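Local coordinates for glycinin A3B4 subunit (Glycine max, PDB 2D5F), which probably serves as a seed storage globulin of the 11S class, built from two cupin domains and assembled into hexamers, at residues 68-73 with 120-125; 333-338 with 367-372; 390-395 with 439-444. All blocks are in the same frame, centred on the assembly; numbering follows the deposited sequence.

Contact 1: residues 68-73 with 120-125; sequences MIIVVQ and GDVLVI
Strands 68-73 and 121-125 pair antiparallel in the N-terminal cupin beta-barrel, with Ile69 and Leu123 as their hydrogen-bonded pair. Their short axes run at 151° and approach to 4.4 Å. Ile69 N reaches Leu123 O at 2.7 Å, almost straight at 178°. Leu123 N returns a bond to Ile69 O at 2.6 Å. The ladder continues from Val71 N to Asp121 O and, just before the second strand begins, from Gly120 N to Val71 O, 2.7 Å long. With its positive phi, Gly120 could carry a CB only by pressing it against the carbonyl oxygen of the residue before.

On the face of Met68, Ile70, Val122 and Val124, Met68 CG is anti to its backbone N (chi1 177°) and lies 3.7 Å from Val122 CG1, the two side chains crossing obliquely. The bend at chi3 turns the thioether chain, and its CE comes loosely toward Val124 CG2. The other face carries Ile69 and Leu123, whose CB atoms lie 4.2 Å apart. Here the terminal methyl of Ile69 meets the side chain of Ile125, CD1 to CG1 3.8 Å. The Ile69 side chain also comes within about 4 Å of a bound carbonate ion.

Strand 141-147 flanks 68-73 on one side, and strand 332-334 adds on beyond 121-125, with Leu123 touching His332. Met68 and Val124 pack on Leu362 of helix 362-365, while Ile69 rests on Ala143 and Ser145.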
loop_
_atom_site.group_PDB
_atom_site.type_symbol
_atom_site.label_atom_id
_atom_site.label_comp_id
_atom_site.label_asym_id
_atom_site.label_seq_id
_atom_site.Cartn_x
_atom_site.Cartn_y
_atom_site.Cartn_z
ATOM N N MET B 68 -0.967 12.470 21.615
ATOM C CA MET B 68 -0.190 11.347 22.114
ATOM C C MET B 68 0.034 11.713 23.572
ATOM O O MET B 68 0.632 12.739 23.872
ATOM C CB MET B 68 1.139 11.210 21.392
ATOM C CG MET B 68 1.983 10.087 21.963
ATOM S SD MET B 68 3.392 9.709 20.937
ATOM C CE MET B 68 2.725 8.353 20.007
ATOM N N ILE B 69 -0.467 10.877 24.471
ATOM C CA ILE B 69 -0.372 11.144 25.897
ATOM C C ILE B 69 0.477 10.126 26.649
ATOM O O ILE B 69 0.411 8.926 26.382
ATOM C CB ILE B 69 -1.772 11.129 26.526
ATOM C CG1 ILE B 69 -2.720 11.992 25.693
ATOM C CG2 ILE B 69 -1.716 11.638 27.962
ATOM C CD1 ILE B 69 -4.180 11.806 26.050
ATOM N N ILE B 70 1.291 10.612 27.577
ATOM C CA ILE B 70 2.081 9.714 28.398
ATOM C C ILE B 70 1.599 9.917 29.828
ATOM O O ILE B 70 1.517 11.045 30.312
ATOM C CB ILE B 70 3.606 9.984 28.312
ATOM C CG1 ILE B 70 4.337 8.938 29.165
ATOM C CG2 ILE B 70 3.939 11.397 28.767
ATOM C CD1 ILE B 70 5.836 8.932 29.014
ATOM N N VAL B 71 1.230 8.821 30.477
ATOM C CA VAL B 71 0.757 8.867 31.852
ATOM C C VAL B 71 1.990 8.791 32.723
ATOM O O VAL B 71 2.682 7.776 32.721
ATOM C CB VAL B 71 -0.148 7.662 32.179
ATOM C CG1 VAL B 71 -0.652 7.766 33.604
ATOM C CG2 VAL B 71 -1.308 7.603 31.210
ATOM N N VAL B 72 2.275 9.857 33.462
ATOM C CA VAL B 72 3.453 9.868 34.314
ATOM C C VAL B 72 3.160 9.540 35.776
ATOM O O VAL B 72 4.084 9.415 36.572
ATOM C CB VAL B 72 4.198 11.226 34.234
ATOM C CG1 VAL B 72 4.578 11.524 32.780
ATOM C CG2 VAL B 72 3.340 12.341 34.811
ATOM N N GLN B 73 1.887 9.385 36.132
ATOM C CA GLN B 73 1.536 9.060 37.514
ATOM C C GLN B 73 0.112 8.541 37.666
ATOM O O GLN B 73 -0.825 9.083 37.077
ATOM C CB GLN B 73 1.698 10.288 38.422
ATOM C CG GLN B 73 1.556 9.968 39.913
ATOM C CD GLN B 73 1.535 11.209 40.798
ATOM O OE1 GLN B 73 0.470 11.708 41.174
ATOM N NE2 GLN B 73 2.714 11.717 41.124
ATOM N N GLY B 120 3.592 5.222 32.798
ATOM C CA GLY B 120 4.555 4.656 31.871
ATOM C C GLY B 120 3.897 4.309 30.547
ATOM O O GLY B 120 4.576 4.004 29.564
ATOM N N ASP B 121 2.569 4.351 30.525
ATOM C CA ASP B 121 1.804 4.049 29.318
ATOM C C ASP B 121 1.597 5.280 28.449
ATOM O O ASP B 121 1.508 6.401 28.941
ATOM C CB ASP B 121 0.413 3.500 29.661
ATOM C CG ASP B 121 0.437 2.053 30.112
ATOM O OD1 ASP B 121 -0.638 1.564 30.514
ATOM O OD2 ASP B 121 1.505 1.405 30.064
ATOM N N VAL B 122 1.522 5.046 27.147
ATOM C CA VAL B 122 1.270 6.102 26.184
ATOM C C VAL B 122 -0.119 5.811 25.646
ATOM O O VAL B 122 -0.460 4.650 25.399
ATOM C CB VAL B 122 2.276 6.069 25.022
ATOM C CG1 VAL B 122 1.782 6.955 23.871
ATOM C CG2 VAL B 122 3.632 6.553 25.503
ATOM N N LEU B 123 -0.922 6.855 25.492
ATOM C CA LEU B 123 -2.275 6.716 24.965
ATOM C C LEU B 123 -2.329 7.569 23.706
ATOM O O LEU B 123 -1.646 8.591 23.615
ATOM C CB LEU B 123 -3.312 7.241 25.973
ATOM C CG LEU B 123 -3.189 6.850 27.453
ATOM C CD1 LEU B 123 -4.258 7.582 28.260
ATOM C CD2 LEU B 123 -3.338 5.349 27.614
ATOM N N VAL B 124 -3.136 7.157 22.738
ATOM C CA VAL B 124 -3.266 7.912 21.498
ATOM C C VAL B 124 -4.730 8.236 21.255
ATOM O O VAL B 124 -5.572 7.339 21.279
ATOM C CB VAL B 124 -2.732 7.095 20.293
ATOM C CG1 VAL B 124 -2.863 7.900 19.016
ATOM C CG2 VAL B 124 -1.282 6.697 20.536
ATOM N N ILE B 125 -5.040 9.511 21.035
ATOM C CA ILE B 125 -6.419 9.924 20.766
ATOM C C ILE B 125 -6.563 10.249 19.277
ATOM O O ILE B 125 -5.896 11.148 18.773
ATOM C CB ILE B 125 -6.814 11.200 21.534
ATOM C CG1 ILE B 125 -6.415 11.099 23.014
ATOM C CG2 ILE B 125 -8.316 11.431 21.386
ATOM C CD1 ILE B 125 -7.026 9.928 23.750
#

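Contact 2: residues 333-338 with 367-372; sequences ENIARP and LSAQYV
Ala336 and Tyr371 have the nearest CA atoms, 6.0 Å apart, where the loop following strand 332-334, outermost in the N-terminal cupin sheet, packs without beta pairing on strand 368-374 of the C-terminal one, at the junction of the two barrels. Ala336 sets its methyl over one face of the Tyr371 ring in a CH-pi contact: CB stands 3.7 Å from the ring centroid, only 14° off the normal. It is displaced toward the rim, with CE1 of Tyr371 nearest to Ala336 CB at 3.6 Å. The ring owes this place in part to chi1 of -167°, which sets Tyr371 CG anti to the backbone N.

Ile335 works closer to the strand backbone. Its CG1 lies 3.8 Å from Tyr371 CB, the two side chains passing at an oblique angle. Beyond it, Ile335 CD1 stretches to Gln370 C at 3.8 Å and to Ala369 CB at 4.1 Å.

Around the contact, Ile335 and Tyr371 both touch Ile70, and Arg350 NH2 donates a hydrogen bond to Ala336 O. The side-chain junction is thus apolar: an alanine methyl on one ring face and an isoleucine chain against the strand, while the tyrosine hydroxyl is engaged by Glu440 and Thr395.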
loop_
_atom_site.group_PDB
_atom_site.type_symbol
_atom_site.label_atom_id
_atom_site.label_comp_id
_atom_site.label_asym_id
_atom_site.label_seq_id
_atom_site.Cartn_x
_atom_site.Cartn_y
_atom_site.Cartn_z
ATOM N N GLU B 333 -0.035 1.746 24.772
ATOM C CA GLU B 333 1.109 0.861 24.876
ATOM C C GLU B 333 2.028 1.372 25.980
ATOM O O GLU B 333 2.191 2.583 26.140
ATOM C CB GLU B 333 1.877 0.874 23.548
ATOM C CG GLU B 333 2.901 -0.232 23.387
ATOM C CD GLU B 333 2.245 -1.583 23.169
ATOM O OE1 GLU B 333 1.343 -1.662 22.309
ATOM O OE2 GLU B 333 2.627 -2.560 23.847
ATOM N N ASN B 334 2.626 0.466 26.745
ATOM C CA ASN B 334 3.552 0.908 27.773
ATOM C C ASN B 334 4.828 1.299 27.047
ATOM O O ASN B 334 5.225 0.631 26.094
ATOM C CB ASN B 334 3.894 -0.203 28.760
ATOM C CG ASN B 334 4.911 0.250 29.791
ATOM O OD1 ASN B 334 4.560 0.900 30.782
ATOM N ND2 ASN B 334 6.184 -0.056 29.546
ATOM N N ILE B 335 5.468 2.380 27.477
ATOM C CA ILE B 335 6.712 2.795 26.830
ATOM C C ILE B 335 7.878 2.892 27.810
ATOM O O ILE B 335 9.032 2.740 27.417
ATOM C CB ILE B 335 6.567 4.175 26.132
ATOM C CG1 ILE B 335 7.797 4.454 25.259
ATOM C CG2 ILE B 335 6.432 5.282 27.180
ATOM C CD1 ILE B 335 7.744 5.784 24.509
ATOM N N ALA B 336 7.571 3.127 29.084
ATOM C CA ALA B 336 8.601 3.316 30.099
ATOM C C ALA B 336 9.173 2.116 30.847
ATOM O O ALA B 336 10.246 2.238 31.434
ATOM C CB ALA B 336 8.127 4.361 31.105
ATOM N N ARG B 337 8.487 0.973 30.846
ATOM C CA ARG B 337 9.002 -0.202 31.554
ATOM C C ARG B 337 10.413 -0.557 31.103
ATOM O O ARG B 337 10.684 -0.670 29.911
ATOM C CB ARG B 337 8.106 -1.428 31.344
ATOM C CG ARG B 337 6.936 -1.539 32.303
ATOM C CD ARG B 337 6.402 -2.969 32.321
ATOM N NE ARG B 337 5.923 -3.390 31.008
ATOM C CZ ARG B 337 4.656 -3.304 30.607
ATOM N NH1 ARG B 337 3.728 -2.816 31.423
ATOM N NH2 ARG B 337 4.320 -3.694 29.383
ATOM N N PRO B 338 11.325 -0.766 32.063
ATOM C CA PRO B 338 12.725 -1.110 31.797
ATOM C C PRO B 338 12.915 -2.212 30.759
ATOM O O PRO B 338 13.754 -2.095 29.875
ATOM C CB PRO B 338 13.239 -1.537 33.173
ATOM C CG PRO B 338 12.436 -0.691 34.104
ATOM C CD PRO B 338 11.047 -0.795 33.511
ATOM N N LEU B 367 2.799 10.305 14.364
ATOM C CA LEU B 367 3.459 10.512 15.645
ATOM C C LEU B 367 4.162 9.275 16.170
ATOM O O LEU B 367 3.743 8.156 15.919
ATOM C CB LEU B 367 2.448 10.971 16.694
ATOM C CG LEU B 367 1.924 12.401 16.622
ATOM C CD1 LEU B 367 0.728 12.533 17.539
ATOM C CD2 LEU B 367 3.028 13.379 17.026
ATOM N N SER B 368 5.245 9.497 16.904
ATOM C CA SER B 368 5.993 8.419 17.532
ATOM C C SER B 368 6.660 9.009 18.763
ATOM O O SER B 368 6.540 10.204 19.033
ATOM C CB SER B 368 7.037 7.828 16.577
ATOM O OG SER B 368 7.918 8.814 16.097
ATOM N N ALA B 369 7.359 8.179 19.521
ATOM C CA ALA B 369 8.016 8.673 20.719
ATOM C C ALA B 369 9.114 7.754 21.202
ATOM O O ALA B 369 9.255 6.627 20.734
ATOM C CB ALA B 369 6.986 8.863 21.833
ATOM N N GLN B 370 9.904 8.267 22.136
ATOM C CA GLN B 370 10.962 7.492 22.754
ATOM C C GLN B 370 10.945 7.820 24.238
ATOM O O GLN B 370 10.505 8.898 24.642
ATOM C CB GLN B 370 12.332 7.838 22.161
ATOM C CG GLN B 370 12.544 7.290 20.756
ATOM C CD GLN B 370 13.955 7.500 20.252
ATOM O OE1 GLN B 370 14.472 8.608 20.290
ATOM N NE2 GLN B 370 14.585 6.428 19.771
ATOM N N TYR B 371 11.369 6.863 25.051
ATOM C CA TYR B 371 11.461 7.096 26.480
ATOM C C TYR B 371 12.924 6.842 26.773
ATOM O O TYR B 371 13.459 5.780 26.438
ATOM C CB TYR B 371 10.588 6.143 27.284
ATOM C CG TYR B 371 10.460 6.597 28.717
ATOM C CD1 TYR B 371 11.164 5.962 29.746
ATOM C CD2 TYR B 371 9.684 7.702 29.038
ATOM C CE1 TYR B 371 11.095 6.434 31.064
ATOM C CE2 TYR B 371 9.608 8.178 30.343
ATOM C CZ TYR B 371 10.313 7.545 31.347
ATOM O OH TYR B 371 10.243 8.050 32.626
ATOM N N VAL B 372 13.576 7.833 27.359
ATOM C CA VAL B 372 14.991 7.729 27.651
ATOM C C VAL B 372 15.285 7.820 29.143
ATOM O O VAL B 372 14.743 8.677 29.846
ATOM C CB VAL B 372 15.769 8.851 26.924
ATOM C CG1 VAL B 372 17.252 8.754 27.239
ATOM C CG2 VAL B 372 15.538 8.746 25.406
#

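Contact 3: residues 390-395 with 439-444; sequences SVIYVT and LEYVVF
The first torsions of Tyr441 and Ile392 bring the two side chains together. Tyr441 holds CG between its backbone N and carbonyl carbon (chi1 63°), and Ile392 has CG2 anti to its backbone N, with CG1 beside that nitrogen (chi1 -65°). Ile392 CG2 then touches Tyr441 CD2 at 3.4 Å, approaching the ring obliquely, while Val443 CG2 lies in plane at the ring edge. Tyr441 CB also sits against the backbone opposite, 3.2 Å from Tyr393 O. An alanine in place of Tyr441 would probably leave Ile392 CG2 and Val443 CG2 facing a gap, although the contact of CB with Tyr393 O would remain.

Ile392 and Val443 lie side by side, pointing the same way, with Ile392 CG1 3.9 Å from Val443 CG1. Farther along, Val394 CG1 meets Leu439 CD1 at 3.6 Å, the side chains crossing at about a right angle. On the other face Tyr393 CB packs on Val442 CG1 at 3.9 Å.

Between the strands, Val391 and Phe444 exchange two backbone hydrogen bonds, as do Tyr393 and Val442, and Thr395 N bonds to Glu440 O at 2.9 Å. Glu440 itself is salt-bridged to Arg396, and a bound magnesium ion lies about 3 Å from the Tyr441 side chain.

Val442 and Phe444 pack on strand 67-73, whereas Ile392 and Tyr441 both touch Glu432 on strand 429-435. Such antiparallel pairing of strands distant in sequence, with one face turned to the second sheet, is characteristic of the cupin jelly-roll barrel, here the C-terminal one.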
loop_
_atom_site.group_PDB
_atom_site.type_symbol
_atom_site.label_atom_id
_atom_site.label_comp_id
_atom_site.label_asym_id
_atom_site.label_seq_id
_atom_site.Cartn_x
_atom_site.Cartn_y
_atom_site.Cartn_z
ATOM N N SER B 390 11.085 17.302 17.302
ATOM C CA SER B 390 10.919 16.546 18.535
ATOM C C SER B 390 10.610 17.466 19.696
ATOM O O SER B 390 10.966 18.644 19.672
ATOM C CB SER B 390 12.198 15.769 18.858
ATOM O OG SER B 390 12.479 14.813 17.860
ATOM N N VAL B 391 9.940 16.924 20.706
ATOM C CA VAL B 391 9.614 17.694 21.903
ATOM C C VAL B 391 9.906 16.827 23.124
ATOM O O VAL B 391 9.273 15.785 23.338
ATOM C CB VAL B 391 8.133 18.121 21.936
ATOM C CG1 VAL B 391 7.896 19.058 23.118
ATOM C CG2 VAL B 391 7.758 18.805 20.625
ATOM N N ILE B 392 10.884 17.257 23.908
ATOM C CA ILE B 392 11.278 16.538 25.103
ATOM C C ILE B 392 10.524 17.050 26.318
ATOM O O ILE B 392 10.360 18.255 26.497
ATOM C CB ILE B 392 12.783 16.722 25.397
ATOM C CG1 ILE B 392 13.622 16.084 24.291
ATOM C CG2 ILE B 392 13.131 16.095 26.740
ATOM C CD1 ILE B 392 15.092 16.442 24.376
ATOM N N TYR B 393 10.037 16.127 27.138
ATOM C CA TYR B 393 9.372 16.498 28.381
ATOM C C TYR B 393 10.078 15.658 29.440
ATOM O O TYR B 393 10.059 14.429 29.373
ATOM C CB TYR B 393 7.880 16.155 28.377
ATOM C CG TYR B 393 7.238 16.439 29.721
ATOM C CD1 TYR B 393 6.864 17.735 30.079
ATOM C CD2 TYR B 393 7.099 15.428 30.676
ATOM C CE1 TYR B 393 6.374 18.021 31.361
ATOM C CE2 TYR B 393 6.611 15.701 31.963
ATOM C CZ TYR B 393 6.254 17.005 32.295
ATOM O OH TYR B 393 5.803 17.291 33.565
ATOM N N VAL B 394 10.719 16.313 30.402
ATOM C CA VAL B 394 11.433 15.580 31.441
ATOM C C VAL B 394 10.454 15.057 32.476
ATOM O O VAL B 394 9.684 15.816 33.058
ATOM C CB VAL B 394 12.498 16.465 32.118
ATOM C CG1 VAL B 394 13.240 15.665 33.202
ATOM C CG2 VAL B 394 13.484 16.957 31.066
ATOM N N THR B 395 10.486 13.748 32.687
ATOM C CA THR B 395 9.584 13.107 33.627
ATOM C C THR B 395 10.211 12.938 35.005
ATOM O O THR B 395 9.508 12.743 35.990
ATOM C CB THR B 395 9.145 11.735 33.096
ATOM O OG1 THR B 395 10.306 10.964 32.770
ATOM C CG2 THR B 395 8.293 11.900 31.850
ATOM N N LEU B 439 18.482 11.185 34.806
ATOM C CA LEU B 439 17.537 11.942 33.997
ATOM C C LEU B 439 16.631 11.010 33.208
ATOM O O LEU B 439 17.104 10.051 32.608
ATOM C CB LEU B 439 18.288 12.840 33.013
ATOM C CG LEU B 439 17.417 13.549 31.969
ATOM C CD1 LEU B 439 16.644 14.691 32.619
ATOM C CD2 LEU B 439 18.300 14.076 30.859
ATOM N N GLU B 440 15.332 11.298 33.217
ATOM C CA GLU B 440 14.362 10.499 32.476
ATOM C C GLU B 440 13.446 11.442 31.717
ATOM O O GLU B 440 13.033 12.476 32.244
ATOM C CB GLU B 440 13.488 9.652 33.404
ATOM C CG GLU B 440 14.219 8.678 34.290
ATOM C CD GLU B 440 13.279 7.657 34.895
ATOM O OE1 GLU B 440 13.686 6.977 35.854
ATOM O OE2 GLU B 440 12.136 7.522 34.404
ATOM N N TYR B 441 13.112 11.077 30.487
ATOM C CA TYR B 441 12.221 11.906 29.706
ATOM C C TYR B 441 11.604 11.162 28.532
ATOM O O TYR B 441 12.102 10.124 28.093
ATOM C CB TYR B 441 12.961 13.142 29.179
ATOM C CG TYR B 441 14.098 12.843 28.226
ATOM C CD1 TYR B 441 15.398 12.639 28.692
ATOM C CD2 TYR B 441 13.875 12.777 26.851
ATOM C CE1 TYR B 441 16.449 12.384 27.809
ATOM C CE2 TYR B 441 14.915 12.523 25.961
ATOM C CZ TYR B 441 16.195 12.331 26.441
ATOM O OH TYR B 441 17.214 12.104 25.545
ATOM N N VAL B 442 10.492 11.695 28.048
ATOM C CA VAL B 442 9.838 11.126 26.885
ATOM C C VAL B 442 10.127 12.145 25.795
ATOM O O VAL B 442 10.332 13.328 26.086
ATOM C CB VAL B 442 8.304 11.003 27.067
ATOM C CG1 VAL B 442 7.687 12.373 27.347
ATOM C CG2 VAL B 442 7.685 10.405 25.808
ATOM N N VAL B 443 10.176 11.692 24.551
ATOM C CA VAL B 443 10.416 12.597 23.440
ATOM C C VAL B 443 9.361 12.315 22.406
ATOM O O VAL B 443 9.315 11.218 21.858
ATOM C CB VAL B 443 11.757 12.363 22.734
ATOM C CG1 VAL B 443 12.035 13.516 21.774
ATOM C CG2 VAL B 443 12.849 12.221 23.725
ATOM N N PHE B 444 8.508 13.294 22.146
ATOM C CA PHE B 444 7.482 13.121 21.137
ATOM C C PHE B 444 8.109 13.532 19.804
ATOM O O PHE B 444 8.834 14.522 19.736
ATOM C CB PHE B 444 6.277 14.006 21.446
ATOM C CG PHE B 444 5.660 13.760 22.801
ATOM C CD1 PHE B 444 5.926 14.618 23.867
ATOM C CD2 PHE B 444 4.782 12.695 22.998
ATOM C CE1 PHE B 444 5.324 14.424 25.111
ATOM C CE2 PHE B 444 4.172 12.488 24.243
ATOM C CZ PHE B 444 4.441 13.353 25.300
#

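From the N terminus, contact 1 closes a 46-residue loop in the first cupin range, contact 2 a 28-residue one and contact 3 a 43-residue one in the second. They follow in series; none nests in or crosses another. Contact 1 passes into contact 2 through the sheet: Val122 N with Glu333 O and Gly120 O with Ile335 N are probable hydrogen bonds that add strand 332-334 to the N-terminal sheet. Strands 368-374 and 438-445 join contacts 2 and 3, with Gln370 O probably bonded to Val443 N. Ile70 packing on Val442 and Phe444 brings contact 1 against contact 3, tying the two cupin domains together.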